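Local coordinates for protein peroxide stress regulator PerR, FUR family (Streptococcus pyogenes, PDB 4LMY) that probably senses peroxide stress and, as a dimeric, zinc-binding transcription factor of the FUR family, binds DNA to regulate gene expression, at residues N15-H19 and F94-H99; A47-Y51 and L63-Y67. Residues are numbered along the deposited sequence.

Contact 1. Residues N15-H19 and F94-H99; sequences NVLEH and FMGHQH. With ZN (zinc ion), chain E.
A FUR-family metal site shows how a short helix and an entering β-strand can be joined through one ion. Residues 15-19 form a turn of α-helix (His-19 N to Asn-15 O, 3.0 Å); 94-99 is mostly extended, turning at Met-95 (phi/psi -136/13) and extended again from Gly-96, with strand at Gln-98 and His-99. The CA atoms of Asn-15 and Gln-98 lie 5.9 Å apart, those of Val-16 and Gly-96 7.4 Å.

Metal coordination dominates. Asn-15 (chi1 t) and His-19 (chi1 m), one turn apart, reach the zinc from the helix; His-97 (chi1 p) and His-99 (chi1 m), two residues apart, reach it from the other segment. His-4 and His-6 bring the ligands to six. The His-19 and His-97 rings meet obliquely, centroids 4.9 Å apart and planes at 80°.

Apolar packing is limited to Val-16 CG2 against the edge of Phe-94, 3.6 Å from CZ. Each imidazole binds through NE2: zinc lies 2.2 Å from that atom in His-19 and His-97, and 2.1 Å in His-99.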
ATOM      1  N   ASN B  15      -6.647 -15.225   1.817  1.00 21.50           N
ATOM      2  CA  ASN B  15      -5.514 -15.601   2.653  1.00 20.36           C
ATOM      3  C   ASN B  15      -5.957 -16.276   3.942  1.00 22.54           C
ATOM      4  O   ASN B  15      -5.398 -17.299   4.333  1.00 23.88           O
ATOM      5  CB  ASN B  15      -4.629 -14.398   2.977  1.00 21.51           C
ATOM      6  CG  ASN B  15      -3.511 -14.750   3.936  1.00 24.36           C
ATOM      7  OD1 ASN B  15      -3.570 -14.431   5.123  1.00 28.05           O
ATOM      8  ND2 ASN B  15      -2.492 -15.428   3.428  1.00 19.70           N
ATOM      9  N   VAL B  16      -6.960 -15.698   4.597  1.00 22.41           N
ATOM     10  CA  VAL B  16      -7.485 -16.274   5.833  1.00 22.19           C
ATOM     11  C   VAL B  16      -7.948 -17.707   5.595  1.00 23.84           C
ATOM     12  O   VAL B  16      -7.595 -18.617   6.347  1.00 25.60           O
ATOM     13  CB  VAL B  16      -8.651 -15.447   6.401  1.00 23.79           C
ATOM     14  CG1 VAL B  16      -9.254 -16.147   7.609  1.00 25.65           C
ATOM     15  CG2 VAL B  16      -8.173 -14.063   6.776  1.00 22.21           C
ATOM     16  N   LEU B  17      -8.720 -17.901   4.530  1.00 22.68           N
ATOM     17  CA  LEU B  17      -9.254 -19.215   4.199  1.00 26.46           C
ATOM     18  C   LEU B  17      -8.137 -20.216   3.926  1.00 26.69           C
ATOM     19  O   LEU B  17      -8.204 -21.363   4.366  1.00 29.12           O
ATOM     20  CB  LEU B  17     -10.199 -19.135   2.998  1.00 25.94           C
ATOM     21  CG  LEU B  17     -11.465 -18.297   3.183  1.00 28.94           C
ATOM     22  CD1 LEU B  17     -12.460 -18.568   2.058  1.00 26.48           C
ATOM     23  CD2 LEU B  17     -12.093 -18.562   4.544  1.00 33.57           C
ATOM     24  N   GLU B  18      -7.107 -19.778   3.208  1.00 24.12           N
ATOM     25  CA  GLU B  18      -5.967 -20.643   2.916  1.00 27.23           C
ATOM     26  C   GLU B  18      -5.255 -21.088   4.192  1.00 25.89           C
ATOM     27  O   GLU B  18      -4.951 -22.268   4.360  1.00 31.87           O
ATOM     28  CB  GLU B  18      -4.983 -19.951   1.967  1.00 29.96           C
ATOM     29  CG  GLU B  18      -3.731 -20.764   1.657  1.00 33.08           C
ATOM     30  CD  GLU B  18      -4.022 -22.039   0.879  1.00 44.35           C
ATOM     31  OE1 GLU B  18      -3.163 -22.948   0.887  1.00 46.81           O
ATOM     32  OE2 GLU B  18      -5.098 -22.134   0.252  1.00 41.03           O
ATOM     33  N   HIS B  19      -5.004 -20.141   5.091  1.00 25.52           N
ATOM     34  CA  HIS B  19      -4.376 -20.441   6.375  1.00 24.67           C
ATOM     35  C   HIS B  19      -5.231 -21.401   7.199  1.00 27.90           C
ATOM     36  O   HIS B  19      -4.713 -22.338   7.808  1.00 29.81           O
ATOM     37  CB  HIS B  19      -4.127 -19.160   7.172  1.00 24.28           C
ATOM     38  CG  HIS B  19      -2.909 -18.401   6.740  1.00 26.10           C
ATOM     39  ND1 HIS B  19      -1.729 -18.421   7.455  1.00 31.14           N
ATOM     40  CD2 HIS B  19      -2.689 -17.596   5.675  1.00 25.23           C
ATOM     41  CE1 HIS B  19      -0.835 -17.665   6.845  1.00 31.24           C
ATOM     42  NE2 HIS B  19      -1.391 -17.151   5.764  1.00 22.19           N
ATOM     43  N   PHE B  94      -9.630  -6.346  12.304  1.00 39.23           N
ATOM     44  CA  PHE B  94      -8.965  -7.218  11.347  1.00 38.27           C
ATOM     45  C   PHE B  94      -7.679  -6.555  10.861  1.00 45.24           C
ATOM     46  O   PHE B  94      -7.695  -5.401  10.435  1.00 41.62           O
ATOM     47  CB  PHE B  94      -9.886  -7.519  10.162  1.00 38.82           C
ATOM     48  CG  PHE B  94      -9.358  -8.583   9.242  1.00 39.33           C
ATOM     49  CD1 PHE B  94      -9.706  -9.911   9.424  1.00 36.62           C
ATOM     50  CD2 PHE B  94      -8.504  -8.256   8.200  1.00 35.91           C
ATOM     51  CE1 PHE B  94      -9.218 -10.891   8.582  1.00 35.62           C
ATOM     52  CE2 PHE B  94      -8.013  -9.232   7.358  1.00 36.48           C
ATOM     53  CZ  PHE B  94      -8.372 -10.551   7.547  1.00 36.88           C
ATOM     54  N   MET B  95      -6.567  -7.282  10.929  1.00 39.55           N
ATOM     55  CA  MET B  95      -5.292  -6.761  10.440  1.00 43.05           C
ATOM     56  C   MET B  95      -4.516  -7.804   9.630  1.00 36.65           C
ATOM     57  O   MET B  95      -3.338  -7.618   9.320  1.00 44.32           O
ATOM     58  CB  MET B  95      -4.450  -6.186  11.592  1.00 50.05           C
ATOM     59  CG  MET B  95      -3.529  -7.166  12.319  1.00 55.81           C
ATOM     60  SD  MET B  95      -4.346  -8.627  12.980  1.00 55.16           S
ATOM     61  CE  MET B  95      -3.618  -8.705  14.615  1.00 54.19           C
ATOM     62  N   GLY B  96      -5.199  -8.889   9.272  1.00 37.65           N
ATOM     63  CA  GLY B  96      -4.600  -9.969   8.509  1.00 35.42           C
ATOM     64  C   GLY B  96      -3.931  -9.528   7.219  1.00 29.24           C
ATOM     65  O   GLY B  96      -4.372  -8.588   6.561  1.00 36.18           O
ATOM     66  N   HIS B  97      -2.862 -10.227   6.860  1.00 25.75           N
ATOM     67  CA  HIS B  97      -2.057  -9.885   5.695  1.00 24.50           C
ATOM     68  C   HIS B  97      -2.642 -10.432   4.396  1.00 25.93           C
ATOM     69  O   HIS B  97      -3.654 -11.133   4.389  1.00 25.28           O
ATOM     70  CB  HIS B  97      -0.658 -10.464   5.871  1.00 24.63           C
ATOM     71  CG  HIS B  97      -0.633 -11.960   5.885  1.00 25.02           C
ATOM     72  ND1 HIS B  97      -0.874 -12.697   7.026  1.00 24.99           N
ATOM     73  CD2 HIS B  97      -0.416 -12.856   4.895  1.00 22.61           C
ATOM     74  CE1 HIS B  97      -0.797 -13.984   6.737  1.00 21.32           C
ATOM     75  NE2 HIS B  97      -0.522 -14.110   5.452  1.00 26.82           N
ATOM     76  N   GLN B  98      -1.979 -10.115   3.291  1.00 25.21           N
ATOM     77  CA  GLN B  98      -2.325 -10.690   2.001  1.00 23.06           C
ATOM     78  C   GLN B  98      -1.036 -11.002   1.252  1.00 19.91           C
ATOM     79  O   GLN B  98       0.061 -10.725   1.743  1.00 22.81           O
ATOM     80  CB  GLN B  98      -3.181  -9.722   1.184  1.00 23.34           C
ATOM     81  CG  GLN B  98      -2.423  -8.499   0.719  1.00 24.92           C
ATOM     82  CD  GLN B  98      -3.189  -7.683  -0.296  1.00 31.00           C
ATOM     83  OE1 GLN B  98      -2.857  -6.530  -0.545  1.00 34.56           O
ATOM     84  NE2 GLN B  98      -4.208  -8.279  -0.900  1.00 24.90           N
ATOM     85  N   HIS B  99      -1.168 -11.562   0.060  1.00 21.07           N
ATOM     86  CA  HIS B  99      -0.001 -11.868  -0.754  1.00 21.84           C
ATOM     87  C   HIS B  99      -0.167 -11.306  -2.155  1.00 21.17           C
ATOM     88  O   HIS B  99      -1.167 -11.561  -2.823  1.00 24.25           O
ATOM     89  CB  HIS B  99       0.251 -13.373  -0.784  1.00 22.05           C
ATOM     90  CG  HIS B  99       0.466 -13.961   0.574  1.00 22.78           C
ATOM     91  ND1 HIS B  99       1.719 -14.195   1.095  1.00 25.16           N
ATOM     92  CD2 HIS B  99      -0.417 -14.326   1.535  1.00 25.24           C
ATOM     93  CE1 HIS B  99       1.600 -14.698   2.312  1.00 29.43           C
ATOM     94  NE2 HIS B  99       0.315 -14.783   2.603  1.00 22.13           N
TER
HETATM   95 ZN    ZN E 201      -0.497 -15.931   4.222  1.00 27.31          ZN

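Contact 2. Residues A47-Y51 and L63-Y67; sequences ADKIY and LATVY
Val-66 (chi1 t) fits against three residues of the facing helix, Ala-47, Ile-50 and Tyr-51, an example of how a helix-turn-helix unit holds its two helices together by interlocking apolar and aromatic side chains. Both segments are regular α-helix, with Tyr-51 N bonded to Ala-47 O (3.0 Å) and Tyr-67 N to Leu-63 O (2.9 Å). Their axes approach to 9.2 Å at a signed crossing angle of 116°, and the CA atoms come nearest at Tyr-51 and Leu-63, 5.9 Å.

Val-66 CG1 lies 3.7 Å from Ala-47 O and 3.9 Å from Ile-50 CG2, while Val-66 CG2 is 3.9 Å from Tyr-51 CB. Leu-63 (t, p) sets CD1 4.1 Å from both Ala-47 CB and Tyr-51 CB. Tyr-51 (chi1 t) swings its ring so that one face covers the backbone N of Leu-63, 3.8 Å from CE1. Tyr-67 (chi1 m) adds CE1 at 3.7 Å from Ala-47 CB. No hydrogen bond crosses the interface.

Helix 63-75 is probably the DNA-recognition helix of a winged-helix domain. Ile-50 also packs on Tyr-37 and Met-38 of helix 29-40, and after helix 63-75 the chain enters the two-stranded antiparallel sheet 79-82 and 91-94, probably the wing.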
ATOM      1  N   ALA B  47     -18.071  -7.771  20.124  1.00 28.24           N
ATOM      2  CA  ALA B  47     -18.697  -9.038  19.773  1.00 25.31           C
ATOM      3  C   ALA B  47     -20.197  -8.854  19.577  1.00 25.80           C
ATOM      4  O   ALA B  47     -20.796  -9.473  18.698  1.00 28.03           O
ATOM      5  CB  ALA B  47     -18.427 -10.079  20.848  1.00 25.52           C
ATOM      6  N   ASP B  48     -20.798  -7.993  20.397  1.00 29.25           N
ATOM      7  CA  ASP B  48     -22.229  -7.724  20.307  1.00 28.85           C
ATOM      8  C   ASP B  48     -22.591  -7.042  18.994  1.00 30.21           C
ATOM      9  O   ASP B  48     -23.604  -7.371  18.378  1.00 30.41           O
ATOM     10  CB  ASP B  48     -22.702  -6.864  21.481  1.00 34.38           C
ATOM     11  CG  ASP B  48     -24.211  -6.706  21.515  1.00 36.06           C
ATOM     12  OD1 ASP B  48     -24.910  -7.720  21.727  1.00 46.53           O
ATOM     13  OD2 ASP B  48     -24.700  -5.571  21.335  1.00 41.15           O
ATOM     14  N   LYS B  49     -21.758  -6.093  18.574  1.00 30.42           N
ATOM     15  CA  LYS B  49     -21.980  -5.369  17.325  1.00 34.23           C
ATOM     16  C   LYS B  49     -21.959  -6.314  16.131  1.00 29.39           C
ATOM     17  O   LYS B  49     -22.844  -6.264  15.276  1.00 34.28           O
ATOM     18  CB  LYS B  49     -20.930  -4.274  17.133  1.00 36.19           C
ATOM     19  CG  LYS B  49     -21.017  -3.580  15.779  1.00 32.81           C
ATOM     20  CD  LYS B  49     -21.506  -2.150  15.909  1.00 42.42           C
ATOM     21  CE  LYS B  49     -21.764  -1.527  14.545  1.00 45.09           C
ATOM     22  NZ  LYS B  49     -23.143  -1.796  14.048  1.00 43.31           N
ATOM     23  N   ILE B  50     -20.943  -7.170  16.080  1.00 27.22           N
ATOM     24  CA  ILE B  50     -20.843  -8.186  15.039  1.00 27.79           C
ATOM     25  C   ILE B  50     -22.101  -9.044  15.034  1.00 27.36           C
ATOM     26  O   ILE B  50     -22.718  -9.264  13.991  1.00 27.23           O
ATOM     27  CB  ILE B  50     -19.626  -9.103  15.264  1.00 24.70           C
ATOM     28  CG1 ILE B  50     -18.328  -8.292  15.294  1.00 27.04           C
ATOM     29  CG2 ILE B  50     -19.570 -10.183  14.194  1.00 24.54           C
ATOM     30  CD1 ILE B  50     -17.116  -9.096  15.719  1.00 29.71           C
ATOM     31  N   TYR B  51     -22.477  -9.514  16.219  1.00 27.43           N
ATOM     32  CA  TYR B  51     -23.664 -10.338  16.394  1.00 25.98           C
ATOM     33  C   TYR B  51     -24.924  -9.642  15.883  1.00 29.51           C
ATOM     34  O   TYR B  51     -25.703 -10.230  15.137  1.00 29.14           O
ATOM     35  CB  TYR B  51     -23.817 -10.719  17.870  1.00 27.98           C
ATOM     36  CG  TYR B  51     -25.150 -11.335  18.225  1.00 28.35           C
ATOM     37  CD1 TYR B  51     -25.580 -12.507  17.618  1.00 30.52           C
ATOM     38  CD2 TYR B  51     -25.971 -10.751  19.180  1.00 36.94           C
ATOM     39  CE1 TYR B  51     -26.799 -13.072  17.941  1.00 32.12           C
ATOM     40  CE2 TYR B  51     -27.190 -11.310  19.512  1.00 38.44           C
ATOM     41  CZ  TYR B  51     -27.599 -12.472  18.889  1.00 38.10           C
ATOM     42  OH  TYR B  51     -28.812 -13.034  19.214  1.00 46.60           O
ATOM     43  N   LEU B  63     -24.487 -15.163  20.125  1.00 27.30           N
ATOM     44  CA  LEU B  63     -23.298 -14.464  20.591  1.00 22.19           C
ATOM     45  C   LEU B  63     -22.154 -15.463  20.771  1.00 21.48           C
ATOM     46  O   LEU B  63     -20.989 -15.155  20.507  1.00 22.49           O
ATOM     47  CB  LEU B  63     -23.588 -13.744  21.908  1.00 25.91           C
ATOM     48  CG  LEU B  63     -22.448 -12.902  22.468  1.00 21.86           C
ATOM     49  CD1 LEU B  63     -22.124 -11.775  21.486  1.00 26.04           C
ATOM     50  CD2 LEU B  63     -22.798 -12.357  23.844  1.00 28.74           C
ATOM     51  N   ALA B  64     -22.499 -16.666  21.218  1.00 24.15           N
ATOM     52  CA  ALA B  64     -21.514 -17.726  21.397  1.00 22.31           C
ATOM     53  C   ALA B  64     -20.824 -18.061  20.077  1.00 22.79           C
ATOM     54  O   ALA B  64     -19.620 -18.311  20.045  1.00 23.57           O
ATOM     55  CB  ALA B  64     -22.176 -18.964  21.984  1.00 23.74           C
ATOM     56  N   THR B  65     -21.592 -18.050  18.992  1.00 23.88           N
ATOM     57  CA  THR B  65     -21.050 -18.306  17.663  1.00 24.80           C
ATOM     58  C   THR B  65     -20.002 -17.259  17.300  1.00 22.71           C
ATOM     59  O   THR B  65     -18.932 -17.585  16.791  1.00 22.23           O
ATOM     60  CB  THR B  65     -22.159 -18.303  16.599  1.00 24.77           C
ATOM     61  OG1 THR B  65     -23.124 -19.314  16.913  1.00 33.06           O
ATOM     62  CG2 THR B  65     -21.578 -18.572  15.221  1.00 25.36           C
ATOM     63  N   VAL B  66     -20.319 -15.999  17.579  1.00 22.16           N
ATOM     64  CA  VAL B  66     -19.396 -14.902  17.316  1.00 20.27           C
ATOM     65  C   VAL B  66     -18.111 -15.041  18.135  1.00 22.61           C
ATOM     66  O   VAL B  66     -17.011 -14.904  17.598  1.00 23.30           O
ATOM     67  CB  VAL B  66     -20.060 -13.534  17.571  1.00 22.38           C
ATOM     68  CG1 VAL B  66     -19.058 -12.411  17.375  1.00 23.49           C
ATOM     69  CG2 VAL B  66     -21.263 -13.351  16.650  1.00 21.47           C
ATOM     70  N   TYR B  67     -18.252 -15.325  19.428  1.00 22.45           N
ATOM     71  CA  TYR B  67     -17.099 -15.559  20.296  1.00 23.95           C
ATOM     72  C   TYR B  67     -16.224 -16.691  19.761  1.00 24.72           C
ATOM     73  O   TYR B  67     -14.997 -16.579  19.728  1.00 28.12           O
ATOM     74  CB  TYR B  67     -17.562 -15.905  21.715  1.00 25.22           C
ATOM     75  CG  TYR B  67     -17.876 -14.718  22.599  1.00 26.70           C
ATOM     76  CD1 TYR B  67     -17.040 -13.608  22.638  1.00 34.71           C
ATOM     77  CD2 TYR B  67     -19.003 -14.715  23.410  1.00 29.95           C
ATOM     78  CE1 TYR B  67     -17.323 -12.526  23.456  1.00 34.03           C
ATOM     79  CE2 TYR B  67     -19.295 -13.640  24.229  1.00 33.05           C
ATOM     80  CZ  TYR B  67     -18.452 -12.548  24.247  1.00 35.58           C
ATOM     81  OH  TYR B  67     -18.742 -11.478  25.062  1.00 43.36           O
TER

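Contact 2 is nested in the chain segment closed by contact 1, so the helix-turn-helix unit is built between the two groups of zinc ligands. The contacts do not touch: their centres are 21 Å apart and their nearest atoms about 9 Å. Helix 29-40 spans the gap, since Met-38 meets Phe-94 of contact 1 and Ile-50 of contact 2, and Ile-35 takes up Val-16. The example illustrates how a metal site and the helices that probably bind DNA can lie apart yet pack on the same intervening helix. Such a route is consistent with coordination influencing DNA binding. The second zinc site, formed by Cys-104, Cys-107, Cys-144 and Cys-147, belongs to neither contact.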